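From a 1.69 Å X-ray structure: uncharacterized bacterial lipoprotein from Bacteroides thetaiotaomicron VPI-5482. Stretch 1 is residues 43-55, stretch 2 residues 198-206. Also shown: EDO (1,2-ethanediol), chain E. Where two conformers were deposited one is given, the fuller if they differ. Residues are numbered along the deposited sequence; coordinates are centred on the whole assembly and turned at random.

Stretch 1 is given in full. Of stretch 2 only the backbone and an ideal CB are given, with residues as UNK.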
# COMPACT_ATOMS: atom_id res chain seq x y z
N ASP A 43 -0.85 6.28 -13.96
CA ASP A 43 -0.59 5.68 -15.29
C ASP A 43 0.90 5.95 -15.59
O ASP A 43 1.28 7.08 -15.86
CB ASP A 43 -1.50 6.36 -16.32
CG ASP A 43 -1.50 5.72 -17.67
OD1 ASP A 43 -0.54 4.99 -17.97
OD2 ASP A 43 -2.46 5.99 -18.43
N THR A 44 1.72 4.91 -15.47
CA THR A 44 3.19 5.02 -15.38
C THR A 44 3.80 3.81 -16.09
O THR A 44 3.34 2.70 -15.89
CB THR A 44 3.66 5.02 -13.89
OG1 THR A 44 3.21 6.20 -13.21
CG2 THR A 44 5.19 4.90 -13.79
N ILE A 45 4.83 4.02 -16.90
CA ILE A 45 5.56 2.91 -17.51
C ILE A 45 6.53 2.34 -16.47
O ILE A 45 7.34 3.09 -15.91
CB ILE A 45 6.32 3.37 -18.77
CG1 ILE A 45 5.34 3.55 -19.94
CG2 ILE A 45 7.39 2.35 -19.18
CD1 ILE A 45 5.91 4.28 -21.12
N ALA A 46 6.38 1.05 -16.17
CA ALA A 46 7.31 0.32 -15.33
C ALA A 46 8.40 -0.31 -16.20
O ALA A 46 8.13 -0.99 -17.21
CB ALA A 46 6.58 -0.73 -14.51
N GLN A 47 9.64 -0.02 -15.81
CA GLN A 47 10.83 -0.58 -16.38
C GLN A 47 12.04 -0.33 -15.48
O GLN A 47 12.06 0.64 -14.71
CB GLN A 47 11.10 -0.02 -17.79
CG GLN A 47 11.47 1.43 -17.84
CD GLN A 47 11.76 1.92 -19.28
OE1 GLN A 47 12.31 1.20 -20.12
NE2 GLN A 47 11.38 3.15 -19.57
N TYR A 48 13.05 -1.18 -15.60
CA TYR A 48 14.28 -0.99 -14.87
C TYR A 48 15.26 -0.16 -15.68
O TYR A 48 15.63 -0.53 -16.79
CB TYR A 48 14.93 -2.37 -14.57
CG TYR A 48 14.23 -3.09 -13.45
CD1 TYR A 48 14.30 -2.62 -12.15
CD2 TYR A 48 13.47 -4.21 -13.70
CE1 TYR A 48 13.63 -3.28 -11.15
CE2 TYR A 48 12.84 -4.89 -12.73
CZ TYR A 48 12.89 -4.42 -11.44
OH TYR A 48 12.22 -5.07 -10.43
N PRO A 49 15.74 0.96 -15.10
CA PRO A 49 16.82 1.64 -15.79
C PRO A 49 18.08 0.79 -15.75
O PRO A 49 18.27 -0.04 -14.85
CB PRO A 49 17.02 2.94 -15.02
CG PRO A 49 15.95 2.96 -13.94
CD PRO A 49 15.47 1.56 -13.78
N ASN A 50 18.85 0.93 -16.81
CA ASN A 50 20.18 0.36 -16.95
C ASN A 50 20.23 -1.15 -17.14
O ASN A 50 21.34 -1.69 -17.23
CB ASN A 50 21.06 0.78 -15.75
CG ASN A 50 21.33 2.28 -15.73
OD1 ASN A 50 21.39 2.91 -16.79
ND2 ASN A 50 21.54 2.85 -14.56
N ASP A 51 19.07 -1.80 -17.25
CA ASP A 51 19.02 -3.26 -17.43
C ASP A 51 17.81 -3.62 -18.32
O ASP A 51 16.67 -3.55 -17.89
CB ASP A 51 18.91 -3.95 -16.08
CG ASP A 51 18.84 -5.47 -16.18
OD1 ASP A 51 18.93 -5.99 -17.30
OD2 ASP A 51 18.78 -6.13 -15.13
N PRO A 52 18.09 -4.01 -19.54
CA PRO A 52 17.02 -4.33 -20.47
C PRO A 52 16.53 -5.78 -20.47
O PRO A 52 15.81 -6.16 -21.38
CB PRO A 52 17.61 -3.98 -21.82
CG PRO A 52 18.89 -3.38 -21.60
CD PRO A 52 19.35 -3.78 -20.24
N THR A 53 16.88 -6.55 -19.43
CA THR A 53 16.49 -7.95 -19.31
C THR A 53 14.97 -8.03 -19.31
O THR A 53 14.29 -7.25 -18.62
CB THR A 53 17.05 -8.54 -18.01
OG1 THR A 53 18.48 -8.38 -17.98
CG2 THR A 53 16.66 -10.02 -17.81
N LEU A 54 14.45 -8.98 -20.08
CA LEU A 54 13.02 -9.15 -20.22
C LEU A 54 12.45 -9.96 -19.07
O LEU A 54 13.11 -10.86 -18.52
CB LEU A 54 12.71 -9.91 -21.52
CG LEU A 54 13.28 -9.30 -22.79
CD1 LEU A 54 12.91 -10.14 -24.00
CD2 LEU A 54 12.81 -7.86 -22.95
N GLY A 55 11.22 -9.66 -18.76
CA GLY A 55 10.32 -10.62 -18.12
C GLY A 55 9.86 -10.38 -16.68
O GLY A 55 9.08 -11.17 -16.16
N UNK A 198 6.28 -11.56 -17.23
CA UNK A 198 5.85 -11.35 -18.60
C UNK A 198 6.94 -11.64 -19.62
O UNK A 198 7.94 -12.30 -19.32
CB UNK A 198 5.36 -9.91 -18.77
N UNK A 199 6.72 -11.16 -20.83
CA UNK A 199 7.61 -11.49 -21.95
C UNK A 199 8.43 -10.30 -22.46
O UNK A 199 9.29 -10.48 -23.32
CB UNK A 199 6.78 -12.06 -23.10
N UNK A 200 8.16 -9.10 -21.95
CA UNK A 200 8.77 -7.88 -22.45
C UNK A 200 9.66 -7.20 -21.38
O UNK A 200 9.91 -7.74 -20.31
CB UNK A 200 7.68 -6.92 -22.92
N UNK A 201 10.11 -5.98 -21.69
CA UNK A 201 11.02 -5.25 -20.82
C UNK A 201 10.28 -4.19 -20.02
O UNK A 201 10.72 -3.81 -18.95
CB UNK A 201 12.14 -4.61 -21.64
N UNK A 202 9.17 -3.68 -20.54
CA UNK A 202 8.42 -2.62 -19.84
C UNK A 202 6.93 -2.89 -19.90
O UNK A 202 6.48 -3.69 -20.71
CB UNK A 202 8.72 -1.25 -20.44
N UNK A 203 6.18 -2.18 -19.06
CA UNK A 203 4.73 -2.20 -19.18
C UNK A 203 4.12 -0.91 -18.71
O UNK A 203 4.57 -0.31 -17.74
CB UNK A 203 4.14 -3.37 -18.39
N UNK A 204 3.03 -0.52 -19.37
CA UNK A 204 2.29 0.63 -18.94
C UNK A 204 1.35 0.17 -17.85
O UNK A 204 0.40 -0.55 -18.12
CB UNK A 204 1.54 1.29 -20.10
N UNK A 205 1.61 0.59 -16.61
CA UNK A 205 0.83 0.13 -15.47
C UNK A 205 -0.19 1.21 -15.05
O UNK A 205 0.15 2.41 -14.91
CB UNK A 205 1.75 -0.22 -14.30
N UNK A 206 -1.43 0.79 -14.84
CA UNK A 206 -2.47 1.72 -14.37
C UNK A 206 -3.00 1.27 -13.03
O UNK A 206 -3.16 0.08 -12.79
CB UNK A 206 -3.61 1.82 -15.38
C1 EDO E . 16.40 -11.98 -21.26
O1 EDO E . 16.25 -10.63 -21.60
C2 EDO E . 17.79 -12.38 -21.69
O2 EDO E . 18.61 -12.38 -20.53

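Position 198 lies beside G55, its backbone nitrogen 3.0 Å from G55 O in a hydrogen bond. Its phi and psi, -169° and -164°, describe a nearly fully extended chain, a conformation easiest without a side chain but not closed to others. An ideal CB would point sideways, 4.7 Å from G55 O, so stretch 1 leaves room for a small residue. The deposited residue is glycine, G198, and its carbonyl oxygen also receives a CA-H...O contact from G55, with G55 CA to G198 O at 3.2 Å.

Positions 199 and 200 both point CA-to-CB away from stretch 1, which therefore asks little of them; polar or charged residues would do. They are Q199 and K200. At 200 the backbone does the work: G55 N donates to K200 O at 2.8 Å.

Position 201 is richer. Its CB points sideways, 3.6 Å from L54 CD2, while farther out the Y48 to D51 type II turn presents carbonyl oxygens, and Q47 adds its amide oxygen. A long side chain with donors at its tip would suit; lysine could supply one, but arginine offers several in a flat group. The residue is R201, which has 142 Å² covered by stretch 1, the largest share of any residue here. R201 NH2 donates to Y48 O at 2.8 Å, near the guanidinium plane, while P52 CA lies over one face and Q47 OE1 over the opposite one. A water accepts from Y48 N (2.8 Å) and from R201 NE (3.2 Å) and donates to R201 O (2.7 Å), tying the turn to both backbone and side chain.

Position 202 points toward stretch 1, its ideal CB 3.3 Å from A46 O and 3.8 Å from Q47 CB. Bulk at the beta carbon would be crowded, so an unbranched, flexible chain is a reasonable choice, and no charge in stretch 1 dictates its end. It is E202; its CB packs 3.8 Å from Q47 CB, and E202 CA makes a CA-H...O contact of 3.1 Å with A46 O.

Position 203 forms a hydrogen-bonded antiparallel pair with A46, with its CB on the face shared by T44 and A46. Stretch 1 alone would admit many types. The residue is N203, whose amide is satisfied elsewhere in the structure.

Position 204 pairs with I45 on the other face, and its ideal CB is 4.7 Å from D43 OD1. A carboxylate so near invites a basic residue, lysine or arginine. R204 extends its chain and meets D43 in a two-pronged salt bridge: R204 NE to D43 OD1 is 2.8 Å and R204 NH2 to D43 OD2 is 2.6 Å.

Position 205, on the face of T44 and A46, has A46 CB nearby; a beta-branched apolar residue suits a strand. V205 places CG2 3.9 Å from A46 CB.

Position 206 pairs with D43, so a basic or polar residue would fit. R206 brings its CG 3.6 Å from D43 CG, a contact of its aliphatic portion.

Stretch 2 (198-206) GQKRENRVR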
# COMPACT_ATOMS: atom_id res chain seq x y z
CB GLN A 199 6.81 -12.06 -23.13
CG GLN A 199 5.81 -13.16 -22.79
CD GLN A 199 6.37 -14.20 -21.85
OE1 GLN A 199 5.80 -14.45 -20.78
NE2 GLN A 199 7.51 -14.77 -22.21
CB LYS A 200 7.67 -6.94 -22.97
CG LYS A 200 6.84 -7.54 -24.15
CD LYS A 200 7.69 -7.67 -25.40
CE LYS A 200 6.91 -8.23 -26.58
NZ LYS A 200 7.78 -9.05 -27.47
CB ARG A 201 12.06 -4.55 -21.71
CG ARG A 201 13.27 -3.95 -21.06
CD ARG A 201 13.03 -2.48 -20.75
NE ARG A 201 14.06 -1.88 -19.93
CZ ARG A 201 14.96 -1.03 -20.38
NH1 ARG A 201 14.99 -0.72 -21.67
NH2 ARG A 201 15.85 -0.50 -19.56
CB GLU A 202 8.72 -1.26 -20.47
CG GLU A 202 8.23 -1.08 -21.91
CD GLU A 202 9.17 -1.68 -22.95
OE1 GLU A 202 10.33 -1.25 -23.04
OE2 GLU A 202 8.73 -2.58 -23.69
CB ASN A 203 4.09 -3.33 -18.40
CG ASN A 203 2.62 -3.53 -18.81
OD1 ASN A 203 1.72 -3.43 -17.95
ND2 ASN A 203 2.38 -3.72 -20.14
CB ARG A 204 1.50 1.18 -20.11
CG ARG A 204 0.67 2.39 -19.77
CD ARG A 204 -0.41 2.58 -20.77
NE ARG A 204 -1.25 3.72 -20.42
CZ ARG A 204 -2.25 4.13 -21.19
NH1 ARG A 204 -2.52 3.53 -22.36
NH2 ARG A 204 -2.99 5.15 -20.81
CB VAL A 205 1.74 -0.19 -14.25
CG1 VAL A 205 0.91 -0.60 -13.03
CG2 VAL A 205 2.76 -1.31 -14.62
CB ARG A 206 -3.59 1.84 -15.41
CG ARG A 206 -3.20 2.78 -16.54
CD ARG A 206 -4.29 3.03 -17.51
NE ARG A 206 -4.71 1.80 -18.14
CZ ARG A 206 -5.84 1.64 -18.82
NH1 ARG A 206 -6.70 2.64 -18.98
NH2 ARG A 206 -6.11 0.45 -19.33
O HOH W 1 12.91 -3.41 -17.35
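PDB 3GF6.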